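Local structure of VP2 (Primate bocaparvovirus 1, 7L0Y) at residues 113-116 / 121-124; 125-130 / 442-447; 319-324 / 330-335; 323-328 / 375-380. The protein forms the T=1 icosahedral capsid of human bocavirus 1, self-assembling as sixty copies of size variants that share one capsid fold. All coordinates share one frame; numbering follows the deposited sequence.

Interaction 1 of 4, residues 113-116 / 121-124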
loop_
_atom_site.group_PDB
_atom_site.type_symbol
_atom_site.label_atom_id
_atom_site.label_comp_id
_atom_site.label_asym_id
_atom_site.label_seq_id
_atom_site.Cartn_x
_atom_site.Cartn_y
_atom_site.Cartn_z
ATOM N N LYS A 113 -47.373 -80.125 45.515
ATOM C CA LYS A 113 -47.921 -80.406 46.828
ATOM C C LYS A 113 -47.347 -81.725 47.310
ATOM O O LYS A 113 -47.207 -82.670 46.534
ATOM C CB LYS A 113 -49.447 -80.504 46.795
ATOM C CG LYS A 113 -50.181 -79.321 46.212
ATOM C CD LYS A 113 -50.080 -78.088 47.058
ATOM C CE LYS A 113 -51.035 -78.160 48.235
ATOM N NZ LYS A 113 -51.064 -76.900 49.022
ATOM N N GLN A 114 -47.018 -81.790 48.590
ATOM C CA GLN A 114 -46.688 -83.061 49.208
ATOM C C GLN A 114 -47.964 -83.770 49.630
ATOM O O GLN A 114 -48.892 -83.150 50.146
ATOM C CB GLN A 114 -45.775 -82.848 50.409
ATOM C CG GLN A 114 -45.325 -84.124 51.068
ATOM C CD GLN A 114 -44.344 -83.877 52.182
ATOM O OE1 GLN A 114 -43.865 -82.765 52.362
ATOM N NE2 GLN A 114 -44.064 -84.908 52.959
ATOM N N ILE A 115 -48.017 -85.069 49.386
ATOM C CA ILE A 115 -49.179 -85.886 49.707
ATOM C C ILE A 115 -48.898 -86.566 51.036
ATOM O O ILE A 115 -48.002 -87.409 51.131
ATOM C CB ILE A 115 -49.459 -86.918 48.611
ATOM C CG1 ILE A 115 -49.680 -86.224 47.273
ATOM C CG2 ILE A 115 -50.673 -87.741 48.969
ATOM C CD1 ILE A 115 -49.625 -87.156 46.105
ATOM N N LEU A 116 -49.653 -86.208 52.067
ATOM C CA LEU A 116 -49.485 -86.777 53.400
ATOM C C LEU A 116 -50.694 -87.649 53.689
ATOM O O LEU A 116 -51.807 -87.140 53.835
ATOM C CB LEU A 116 -49.355 -85.695 54.465
ATOM C CG LEU A 116 -48.055 -84.921 54.630
ATOM C CD1 LEU A 116 -47.887 -83.948 53.491
ATOM C CD2 LEU A 116 -48.039 -84.203 55.965
ATOM N N ASP A 121 -57.618 -90.389 55.887
ATOM C CA ASP A 121 -57.673 -89.065 55.278
ATOM C C ASP A 121 -56.283 -88.645 54.824
ATOM O O ASP A 121 -55.278 -89.041 55.422
ATOM C CB ASP A 121 -58.262 -88.022 56.235
ATOM C CG ASP A 121 -57.477 -87.893 57.522
ATOM O OD1 ASP A 121 -56.592 -88.733 57.773
ATOM O OD2 ASP A 121 -57.736 -86.936 58.280
ATOM N N THR A 122 -56.235 -87.846 53.765
ATOM C CA THR A 122 -54.993 -87.404 53.155
ATOM C C THR A 122 -54.952 -85.885 53.088
ATOM O O THR A 122 -55.961 -85.236 52.802
ATOM C CB THR A 122 -54.835 -88.009 51.758
ATOM O OG1 THR A 122 -53.618 -87.547 51.159
ATOM C CG2 THR A 122 -56.015 -87.662 50.879
ATOM N N THR A 123 -53.783 -85.322 53.363
ATOM C CA THR A 123 -53.599 -83.883 53.369
ATOM C C THR A 123 -52.584 -83.483 52.312
ATOM O O THR A 123 -51.780 -84.294 51.852
ATOM C CB THR A 123 -53.151 -83.370 54.742
ATOM O OG1 THR A 123 -51.963 -84.052 55.150
ATOM C CG2 THR A 123 -54.241 -83.580 55.773
ATOM N N TYR A 124 -52.647 -82.216 51.930
ATOM C CA TYR A 124 -51.897 -81.679 50.809
ATOM C C TYR A 124 -51.265 -80.382 51.259
ATOM O O TYR A 124 -51.976 -79.424 51.564
ATOM C CB TYR A 124 -52.835 -81.448 49.629
ATOM C CG TYR A 124 -53.465 -82.725 49.174
ATOM C CD1 TYR A 124 -52.695 -83.741 48.653
ATOM C CD2 TYR A 124 -54.806 -82.970 49.395
ATOM C CE1 TYR A 124 -53.253 -84.921 48.272
ATOM C CE2 TYR A 124 -55.375 -84.154 49.031
ATOM C CZ TYR A 124 -54.594 -85.127 48.468
ATOM O OH TYR A 124 -55.150 -86.323 48.094
#
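With its first torsion at 56°, Thr123 holds OG1 between its own backbone N and carbonyl carbon, which sets the hydroxyl beside Leu116; Thr122, turned to 179°, swings its OG1 round opposite its N and reaches the same residue from its neighbouring position. The two pieces are the arms of an antiparallel beta hairpin, consistent with the ribbon that follows strand D of the parvovirus jelly roll and lines the channel on the five-fold axis. Leu116 and Thr123 make the hydrogen-bonded pair: Leu116 N gives to Thr123 O at 2.9 Å, and Thr123 N returns a nearly straight bond to Leu116 O at 2.7 Å, lying in the carbonyl plane. Leu116 O has further donors. Thr122 OG1 bonds to it at 3.3 Å from well above that plane, 66° out of it, and Thr123 OG1 adds a weak bond at 3.4 Å, so one carbonyl gathers most of the polar contact. Ile115 and Tyr124 form the adjacent non-hydrogen-bonded pair, their side chains alongside one another and pointing the same way on one sheet face. CG1 of Ile115 meets the Tyr124 ring at its edge, in plane, while CG2 comes in obliquely, 3.9 Å from CE1 of Tyr124. Pro435 and Val434 of a neighbouring subunit pack on Ile115 and Tyr124 respectively. Two residues before Ile115, Lys113 bends at its second and third torsions, bringing CE to 3.7 Å from Tyr124 O, and Tyr124 CA directs its hydrogen at Gln114 O, 3.4 Å away.

Interaction 2 of 4, residues 125-130 / 442-447; sequences NNDLTA and SYLNIY
Where the second strand of the 95-118/121-126 hairpin ends, the chain folds into a type I beta turn from Asp127 to Ala130, and the first residue of that turn presents its carboxylate to Ile446 and Leu444. The touching is done by one oxygen. Asp127 OD2 lies 3.2 Å from CG2 of Ile446 and 4.2 Å from CB of the same residue, the two side chains crossing at about a right angle. Both first torsions matter here. Asp127 holds CG between its backbone N and carbonyl carbon (45°), and Ile446 gives that position to CG1 (58°), which leaves CG2 as the branch turned to the carboxylate. Leu444 is a more distant partner, its CD2 4.3 Å from Asp127 OD2. This is van der Waals contact between a buried acid and branched aliphatic groups. In parvovirus terms it would join the loop leading from strand D towards strand E to the start of strand I, at residue 446, and 442-445 would then be the end of the HI loop. The pieces do not pair as strands: the nearest CA atoms, those of Asp127 and Ile446, are 8.6 Å apart. Strand 95-118 runs between them, with Ile112 against Asp127 and Gln114 against Leu444. Asp127 also packs on Asn126 of an adjoining subunit, while Ala130 meets Gln111 of that same subunit. Within the turn itself, Ala130 N makes a weak bond to Asp127 O at 3.5 Å.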
loop_
_atom_site.group_PDB
_atom_site.type_symbol
_atom_site.label_atom_id
_atom_site.label_comp_id
_atom_site.label_asym_id
_atom_site.label_seq_id
_atom_site.Cartn_x
_atom_site.Cartn_y
_atom_site.Cartn_z
ATOM N N ASN A 125 -49.945 -80.337 51.307
ATOM C CA ASN A 125 -49.280 -79.102 51.666
ATOM C C ASN A 125 -48.183 -78.782 50.668
ATOM O O ASN A 125 -47.601 -79.669 50.045
ATOM C CB ASN A 125 -48.746 -79.137 53.112
ATOM C CG ASN A 125 -47.787 -80.275 53.374
ATOM O OD1 ASN A 125 -47.011 -80.677 52.514
ATOM N ND2 ASN A 125 -47.833 -80.797 54.588
ATOM N N ASN A 126 -47.948 -77.491 50.502
ATOM C CA ASN A 126 -46.915 -77.009 49.606
ATOM C C ASN A 126 -45.543 -77.455 50.071
ATOM O O ASN A 126 -45.206 -77.359 51.253
ATOM C CB ASN A 126 -46.942 -75.488 49.543
ATOM C CG ASN A 126 -48.093 -74.958 48.748
ATOM O OD1 ASN A 126 -48.564 -75.603 47.821
ATOM N ND2 ASN A 126 -48.568 -73.777 49.113
ATOM N N ASP A 127 -44.749 -77.947 49.128
ATOM C CA ASP A 127 -43.298 -78.000 49.263
ATOM C C ASP A 127 -42.755 -77.057 48.198
ATOM O O ASP A 127 -42.797 -77.347 47.002
ATOM C CB ASP A 127 -42.786 -79.423 49.142
ATOM C CG ASP A 127 -43.419 -80.160 48.009
ATOM O OD1 ASP A 127 -44.358 -79.605 47.418
ATOM O OD2 ASP A 127 -43.001 -81.292 47.719
ATOM N N LEU A 128 -42.243 -75.915 48.651
ATOM C CA LEU A 128 -41.988 -74.809 47.739
ATOM C C LEU A 128 -40.667 -74.988 47.012
ATOM O O LEU A 128 -40.415 -74.335 45.995
ATOM C CB LEU A 128 -42.005 -73.483 48.499
ATOM C CG LEU A 128 -43.275 -72.890 49.124
ATOM C CD1 LEU A 128 -43.966 -73.838 50.057
ATOM C CD2 LEU A 128 -42.935 -71.625 49.882
ATOM N N THR A 129 -39.810 -75.873 47.513
ATOM C CA THR A 129 -38.496 -76.032 46.908
ATOM C C THR A 129 -38.471 -77.192 45.927
ATOM O O THR A 129 -37.428 -77.497 45.343
ATOM C CB THR A 129 -37.443 -76.214 47.996
ATOM O OG1 THR A 129 -37.767 -77.359 48.790
ATOM C CG2 THR A 129 -37.414 -75.002 48.885
ATOM N N ALA A 130 -39.606 -77.852 45.731
ATOM C CA ALA A 130 -39.663 -78.963 44.795
ATOM C C ALA A 130 -39.757 -78.458 43.362
ATOM O O ALA A 130 -40.432 -77.467 43.078
ATOM C CB ALA A 130 -40.849 -79.864 45.123
ATOM N N SER A 442 -36.715 -95.106 48.591
ATOM C CA SER A 442 -37.955 -94.487 49.014
ATOM C C SER A 442 -37.911 -93.026 48.608
ATOM O O SER A 442 -36.850 -92.402 48.613
ATOM C CB SER A 442 -38.171 -94.634 50.521
ATOM O OG SER A 442 -37.130 -94.010 51.248
ATOM N N TYR A 443 -39.063 -92.494 48.229
ATOM C CA TYR A 443 -39.133 -91.131 47.749
ATOM C C TYR A 443 -40.269 -90.403 48.438
ATOM O O TYR A 443 -41.146 -91.006 49.055
ATOM C CB TYR A 443 -39.305 -91.070 46.229
ATOM C CG TYR A 443 -40.482 -91.849 45.707
ATOM C CD1 TYR A 443 -41.754 -91.303 45.697
ATOM C CD2 TYR A 443 -40.312 -93.125 45.187
ATOM C CE1 TYR A 443 -42.824 -92.011 45.220
ATOM C CE2 TYR A 443 -41.381 -93.839 44.695
ATOM C CZ TYR A 443 -42.633 -93.279 44.713
ATOM O OH TYR A 443 -43.702 -93.995 44.226
ATOM N N LEU A 444 -40.234 -89.088 48.314
ATOM C CA LEU A 444 -41.303 -88.258 48.832
ATOM C C LEU A 444 -42.460 -88.253 47.847
ATOM O O LEU A 444 -42.269 -88.062 46.647
ATOM C CB LEU A 444 -40.786 -86.845 49.052
ATOM C CG LEU A 444 -41.687 -85.886 49.798
ATOM C CD1 LEU A 444 -41.833 -86.405 51.202
ATOM C CD2 LEU A 444 -41.076 -84.510 49.796
ATOM N N ASN A 445 -43.668 -88.442 48.356
ATOM C CA ASN A 445 -44.846 -88.560 47.506
ATOM C C ASN A 445 -45.396 -87.166 47.241
ATOM O O ASN A 445 -45.913 -86.510 48.147
ATOM C CB ASN A 445 -45.892 -89.451 48.163
ATOM C CG ASN A 445 -47.051 -89.754 47.253
ATOM O OD1 ASN A 445 -46.908 -89.786 46.035
ATOM N ND2 ASN A 445 -48.212 -89.985 47.841
ATOM N N ILE A 446 -45.302 -86.726 45.990
ATOM C CA ILE A 446 -45.645 -85.370 45.592
ATOM C C ILE A 446 -46.400 -85.431 44.276
ATOM O O ILE A 446 -46.340 -86.418 43.544
ATOM C CB ILE A 446 -44.398 -84.475 45.441
ATOM C CG1 ILE A 446 -43.445 -85.077 44.415
ATOM C CG2 ILE A 446 -43.701 -84.287 46.767
ATOM C CD1 ILE A 446 -42.304 -84.185 44.047
ATOM N N TYR A 447 -47.132 -84.362 43.983
ATOM C CA TYR A 447 -47.756 -84.210 42.681
ATOM C C TYR A 447 -47.681 -82.746 42.296
ATOM O O TYR A 447 -47.564 -81.867 43.147
ATOM C CB TYR A 447 -49.203 -84.699 42.658
ATOM C CG TYR A 447 -50.172 -83.797 43.356
ATOM C CD1 TYR A 447 -50.933 -82.891 42.646
ATOM C CD2 TYR A 447 -50.299 -83.824 44.727
ATOM C CE1 TYR A 447 -51.806 -82.068 43.275
ATOM C CE2 TYR A 447 -51.172 -83.003 45.363
ATOM C CZ TYR A 447 -51.927 -82.125 44.635
ATOM O OH TYR A 447 -52.810 -81.291 45.275
#

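Interaction 3 of 4, residues 319-324 / 330-335; sequences DPPSGC and LEYKLQ
Pro321 and Tyr332 make the snug part of this contact: CG of the proline meets CD1 of the ring at 3.6 Å, the two side chains crossing at about a right angle and the approach to the ring being oblique. Pro320, preceded by a cis peptide bond, sets CB 3.6 Å from Tyr332 O. Ser322 OG lies 3.5 Å from the same Tyr332 O, a polar neighbour and not a hydrogen bond, and the CB atoms of Ser322 and Tyr332 are 4.1 Å apart. The other end is slacker. Asp319 OD1 comes no nearer than 3.9 Å to Glu331 O, and both acids have their main partners outside: Asp319 forms salt bridges with Arg285 and with Arg248 of a neighbouring subunit, while Glu331 accepts from the backbone N of Arg285 and from that of Arg253 of the same neighbour. The contact joins two parts of what is probably the long GH loop of the parvovirus capsid fold. In sequence it runs from just after strand 316-318 to the start of strand 335-337, with Pro321 bonded through its backbone to Leu280 of strand 279-280 and Leu330 and Lys333 packed on strand 348-350.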
loop_
_atom_site.group_PDB
_atom_site.type_symbol
_atom_site.label_atom_id
_atom_site.label_comp_id
_atom_site.label_asym_id
_atom_site.label_seq_id
_atom_site.Cartn_x
_atom_site.Cartn_y
_atom_site.Cartn_z
ATOM N N ASP A 319 -55.697 -99.867 9.220
ATOM C CA ASP A 319 -57.108 -99.532 9.204
ATOM C C ASP A 319 -57.296 -98.022 9.311
ATOM O O ASP A 319 -56.556 -97.362 10.036
ATOM C CB ASP A 319 -57.808 -100.254 10.351
ATOM C CG ASP A 319 -59.296 -100.058 10.344
ATOM O OD1 ASP A 319 -59.959 -100.572 9.417
ATOM O OD2 ASP A 319 -59.810 -99.401 11.273
ATOM N N PRO A 320 -58.289 -97.464 8.604
ATOM C CA PRO A 320 -59.155 -98.108 7.612
ATOM C C PRO A 320 -58.450 -98.381 6.289
ATOM O O PRO A 320 -57.657 -97.571 5.832
ATOM C CB PRO A 320 -60.282 -97.095 7.430
ATOM C CG PRO A 320 -59.648 -95.794 7.715
ATOM C CD PRO A 320 -58.625 -96.042 8.778
ATOM N N PRO A 321 -58.719 -99.532 5.703
ATOM C CA PRO A 321 -58.069 -99.896 4.439
ATOM C C PRO A 321 -58.609 -99.171 3.215
ATOM O O PRO A 321 -57.899 -99.013 2.221
ATOM C CB PRO A 321 -58.343 -101.397 4.349
ATOM C CG PRO A 321 -59.634 -101.558 5.040
ATOM C CD PRO A 321 -59.686 -100.549 6.138
ATOM N N SER A 322 -59.867 -98.729 3.282
ATOM C CA SER A 322 -60.625 -98.440 2.067
ATOM C C SER A 322 -60.131 -97.183 1.366
ATOM O O SER A 322 -60.416 -96.977 0.183
ATOM C CB SER A 322 -62.112 -98.321 2.398
ATOM O OG SER A 322 -62.375 -97.245 3.278
ATOM N N GLY A 323 -59.399 -96.331 2.071
ATOM C CA GLY A 323 -58.944 -95.098 1.456
ATOM C C GLY A 323 -60.116 -94.226 1.064
ATOM O O GLY A 323 -61.049 -94.007 1.842
ATOM N N CYS A 324 -60.082 -93.722 -0.163
ATOM C CA CYS A 324 -61.170 -92.905 -0.679
ATOM C C CYS A 324 -62.280 -93.727 -1.307
ATOM O O CYS A 324 -63.231 -93.145 -1.836
ATOM C CB CYS A 324 -60.640 -91.913 -1.710
ATOM S SG CYS A 324 -59.778 -92.703 -3.076
ATOM N N LEU A 330 -69.577 -101.722 7.351
ATOM C CA LEU A 330 -69.265 -100.987 8.565
ATOM C C LEU A 330 -67.817 -101.163 8.999
ATOM O O LEU A 330 -67.263 -100.263 9.636
ATOM C CB LEU A 330 -70.198 -101.437 9.683
ATOM C CG LEU A 330 -70.226 -100.646 10.986
ATOM C CD1 LEU A 330 -70.072 -99.172 10.698
ATOM C CD2 LEU A 330 -71.522 -100.900 11.698
ATOM N N GLU A 331 -67.191 -102.297 8.673
ATOM C CA GLU A 331 -65.814 -102.531 9.094
ATOM C C GLU A 331 -64.861 -101.495 8.522
ATOM O O GLU A 331 -63.837 -101.181 9.136
ATOM C CB GLU A 331 -65.354 -103.924 8.683
ATOM C CG GLU A 331 -65.940 -105.047 9.493
ATOM C CD GLU A 331 -65.384 -106.385 9.089
ATOM O OE1 GLU A 331 -64.763 -106.468 8.011
ATOM O OE2 GLU A 331 -65.529 -107.347 9.866
ATOM N N TYR A 332 -65.164 -100.964 7.345
ATOM C CA TYR A 332 -64.235 -100.100 6.641
ATOM C C TYR A 332 -64.402 -98.640 7.009
ATOM O O TYR A 332 -63.645 -97.796 6.525
ATOM C CB TYR A 332 -64.399 -100.286 5.137
ATOM C CG TYR A 332 -64.170 -101.704 4.702
ATOM C CD1 TYR A 332 -63.150 -102.460 5.252
ATOM C CD2 TYR A 332 -64.988 -102.295 3.759
ATOM C CE1 TYR A 332 -62.944 -103.760 4.865
ATOM C CE2 TYR A 332 -64.789 -103.592 3.365
ATOM C CZ TYR A 332 -63.766 -104.323 3.920
ATOM O OH TYR A 332 -63.569 -105.623 3.526
ATOM N N LYS A 333 -65.370 -98.321 7.855
ATOM C CA LYS A 333 -65.667 -96.947 8.219
ATOM C C LYS A 333 -64.882 -96.568 9.463
ATOM O O LYS A 333 -64.772 -97.363 10.400
ATOM C CB LYS A 333 -67.162 -96.764 8.451
ATOM C CG LYS A 333 -67.986 -96.974 7.209
ATOM C CD LYS A 333 -69.452 -96.874 7.513
ATOM C CE LYS A 333 -70.286 -97.066 6.274
ATOM N NZ LYS A 333 -71.733 -97.017 6.599
ATOM N N LEU A 334 -64.327 -95.363 9.456
ATOM C CA LEU A 334 -63.671 -94.829 10.636
ATOM C C LEU A 334 -64.685 -94.683 11.761
ATOM O O LEU A 334 -65.770 -94.134 11.566
ATOM C CB LEU A 334 -63.039 -93.480 10.310
ATOM C CG LEU A 334 -62.273 -92.795 11.436
ATOM C CD1 LEU A 334 -61.034 -93.586 11.783
ATOM C CD2 LEU A 334 -61.921 -91.369 11.065
ATOM N N GLN A 335 -64.339 -95.183 12.938
ATOM C CA GLN A 335 -65.273 -95.194 14.048
ATOM C C GLN A 335 -64.500 -95.009 15.342
ATOM O O GLN A 335 -63.405 -95.543 15.505
ATOM C CB GLN A 335 -66.071 -96.497 14.056
ATOM C CG GLN A 335 -67.266 -96.509 14.957
ATOM C CD GLN A 335 -68.084 -97.755 14.766
ATOM O OE1 GLN A 335 -67.782 -98.580 13.911
ATOM N NE2 GLN A 335 -69.133 -97.899 15.555
#

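Interaction 4 of 4, residues 323-328 / 375-380; sequences GCLAPT and GDIWMF
Between Leu325 and Ile377 the meeting groups are aliphatic and no ring takes part; the nearest flat group is the Gly375-Asp376 peptide, met only through Gly375 O, a long 4.2 Å from CD1 of Leu325. The aromatic planes of this region lie farther along the chain: the indole of Trp378 stacks edge-to-face with Trp378 of two other subunits, an arrangement consistent with the three-fold axis of the capsid. The contact probably belongs to the long GH insertion of the parvovirus jelly roll, joining a loop, 323-328, to the short strand 376-377, which pairs antiparallel with strand 279-280. On the isoleucine side a single methyl, CG2, does the packing. Ile377 has CG1 anti to its backbone N (173°), an arrangement that places CG2 between N and the carbonyl carbon and hands that branch to the leucine. Leu325 in turn sets CG beside its own N (-62°) and runs on extended, carrying its forked end over to the strand as the two side chains cross obliquely. Leu281 and Thr276 also touch Leu325, and Thr276 packs on Ile377 too; Leu363 of strand 361-366 adds another apolar neighbour to Ile377. Trp378 of a neighbouring subunit packs on Ile377 as well. Both prongs of the fork grip the methyl almost equally: Ile377 CG2 is 3.5 Å from CD1 and 3.6 Å from CD2 of Leu325.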
loop_
_atom_site.group_PDB
_atom_site.type_symbol
_atom_site.label_atom_id
_atom_site.label_comp_id
_atom_site.label_asym_id
_atom_site.label_seq_id
_atom_site.Cartn_x
_atom_site.Cartn_y
_atom_site.Cartn_z
ATOM N N GLY A 323 -59.399 -96.331 2.071
ATOM C CA GLY A 323 -58.944 -95.098 1.456
ATOM C C GLY A 323 -60.116 -94.226 1.064
ATOM O O GLY A 323 -61.049 -94.007 1.842
ATOM N N CYS A 324 -60.082 -93.722 -0.163
ATOM C CA CYS A 324 -61.170 -92.905 -0.679
ATOM C C CYS A 324 -62.280 -93.727 -1.307
ATOM O O CYS A 324 -63.231 -93.145 -1.836
ATOM C CB CYS A 324 -60.640 -91.913 -1.710
ATOM S SG CYS A 324 -59.778 -92.703 -3.076
ATOM N N LEU A 325 -62.176 -95.049 -1.291
ATOM C CA LEU A 325 -63.224 -95.875 -1.861
ATOM C C LEU A 325 -64.472 -95.824 -1.000
ATOM O O LEU A 325 -64.412 -95.585 0.205
ATOM C CB LEU A 325 -62.775 -97.325 -1.987
ATOM C CG LEU A 325 -61.585 -97.609 -2.887
ATOM C CD1 LEU A 325 -61.343 -99.087 -2.938
ATOM C CD2 LEU A 325 -61.846 -97.065 -4.245
ATOM N N ALA A 326 -65.607 -96.062 -1.631
ATOM C CA ALA A 326 -66.852 -96.168 -0.892
ATOM C C ALA A 326 -66.804 -97.405 -0.009
ATOM O O ALA A 326 -66.690 -98.521 -0.524
ATOM C CB ALA A 326 -68.039 -96.248 -1.838
ATOM N N PRO A 327 -66.873 -97.256 1.311
ATOM C CA PRO A 327 -66.820 -98.434 2.181
ATOM C C PRO A 327 -68.014 -99.339 1.932
ATOM O O PRO A 327 -69.162 -98.894 1.931
ATOM C CB PRO A 327 -66.839 -97.834 3.590
ATOM C CG PRO A 327 -67.502 -96.519 3.420
ATOM C CD PRO A 327 -67.115 -96.016 2.066
ATOM N N THR A 328 -67.732 -100.616 1.713
ATOM C CA THR A 328 -68.765 -101.590 1.418
ATOM C C THR A 328 -69.315 -102.253 2.667
ATOM O O THR A 328 -70.223 -103.082 2.565
ATOM C CB THR A 328 -68.228 -102.655 0.457
ATOM O OG1 THR A 328 -67.085 -103.293 1.036
ATOM C CG2 THR A 328 -67.827 -102.023 -0.857
ATOM N N GLY A 375 -62.011 -105.007 -6.259
ATOM C CA GLY A 375 -61.788 -104.970 -4.822
ATOM C C GLY A 375 -60.596 -104.122 -4.427
ATOM O O GLY A 375 -60.726 -103.160 -3.669
ATOM N N ASP A 376 -59.421 -104.458 -4.945
ATOM C CA ASP A 376 -58.194 -103.750 -4.614
ATOM C C ASP A 376 -57.802 -102.863 -5.775
ATOM O O ASP A 376 -57.376 -103.352 -6.822
ATOM C CB ASP A 376 -57.054 -104.712 -4.297
ATOM C CG ASP A 376 -57.233 -105.405 -2.978
ATOM O OD1 ASP A 376 -58.060 -104.939 -2.171
ATOM O OD2 ASP A 376 -56.545 -106.418 -2.748
ATOM N N ILE A 377 -57.945 -101.566 -5.587
ATOM C CA ILE A 377 -57.428 -100.591 -6.526
ATOM C C ILE A 377 -56.181 -99.990 -5.908
ATOM O O ILE A 377 -56.221 -99.405 -4.822
ATOM C CB ILE A 377 -58.468 -99.527 -6.894
ATOM C CG1 ILE A 377 -57.811 -98.444 -7.737
ATOM C CG2 ILE A 377 -59.136 -98.967 -5.684
ATOM C CD1 ILE A 377 -58.779 -97.582 -8.436
ATOM N N TRP A 378 -55.068 -100.165 -6.590
ATOM C CA TRP A 378 -53.798 -99.692 -6.102
ATOM C C TRP A 378 -53.548 -98.285 -6.617
ATOM O O TRP A 378 -54.341 -97.713 -7.359
ATOM C CB TRP A 378 -52.706 -100.660 -6.527
ATOM C CG TRP A 378 -52.880 -101.975 -5.900
ATOM C CD1 TRP A 378 -53.614 -103.009 -6.374
ATOM C CD2 TRP A 378 -52.299 -102.419 -4.677
ATOM N NE1 TRP A 378 -53.543 -104.070 -5.518
ATOM C CE2 TRP A 378 -52.734 -103.735 -4.467
ATOM C CE3 TRP A 378 -51.449 -101.831 -3.740
ATOM C CZ2 TRP A 378 -52.350 -104.474 -3.362
ATOM C CZ3 TRP A 378 -51.074 -102.562 -2.648
ATOM C CH2 TRP A 378 -51.520 -103.871 -2.465
ATOM N N MET A 379 -52.433 -97.715 -6.207
ATOM C CA MET A 379 -52.018 -96.442 -6.758
ATOM C C MET A 379 -51.804 -96.612 -8.256
ATOM O O MET A 379 -51.269 -97.621 -8.707
ATOM C CB MET A 379 -50.761 -95.982 -6.026
ATOM C CG MET A 379 -50.234 -94.622 -6.305
ATOM S SD MET A 379 -49.003 -94.267 -5.035
ATOM C CE MET A 379 -48.295 -92.748 -5.629
ATOM N N PHE A 380 -52.320 -95.673 -9.030
ATOM C CA PHE A 380 -52.385 -95.769 -10.476
ATOM C C PHE A 380 -52.280 -94.353 -11.009
ATOM O O PHE A 380 -52.666 -93.405 -10.322
ATOM C CB PHE A 380 -53.701 -96.433 -10.905
ATOM C CG PHE A 380 -53.783 -96.767 -12.355
ATOM C CD1 PHE A 380 -53.150 -97.894 -12.850
ATOM C CD2 PHE A 380 -54.519 -95.990 -13.221
ATOM C CE1 PHE A 380 -53.226 -98.212 -14.178
ATOM C CE2 PHE A 380 -54.599 -96.309 -14.548
ATOM C CZ PHE A 380 -53.953 -97.424 -15.029
#

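How the interactions relate
From the N terminus, interaction 1 comes first and closes a tight hairpin of four intervening residues. The chain leaves it directly into interaction 2, which closes a loop of more than three hundred residues by meeting the segment leading into strand 446-462; the two touch through backbone hydrogen bonds, probably from Gln114 N to Asn125 O and from Ile115 N to Asn445 O. Interactions 3 and 4 both nest inside that long loop. They start from the same piece of chain, sharing Gly323 and Cys324: 3 returns at once, while 4 reaches on to strand 376-377. Their centres are 10 Å apart, about 48 to 57 Å from the first pair, across the chain's centre.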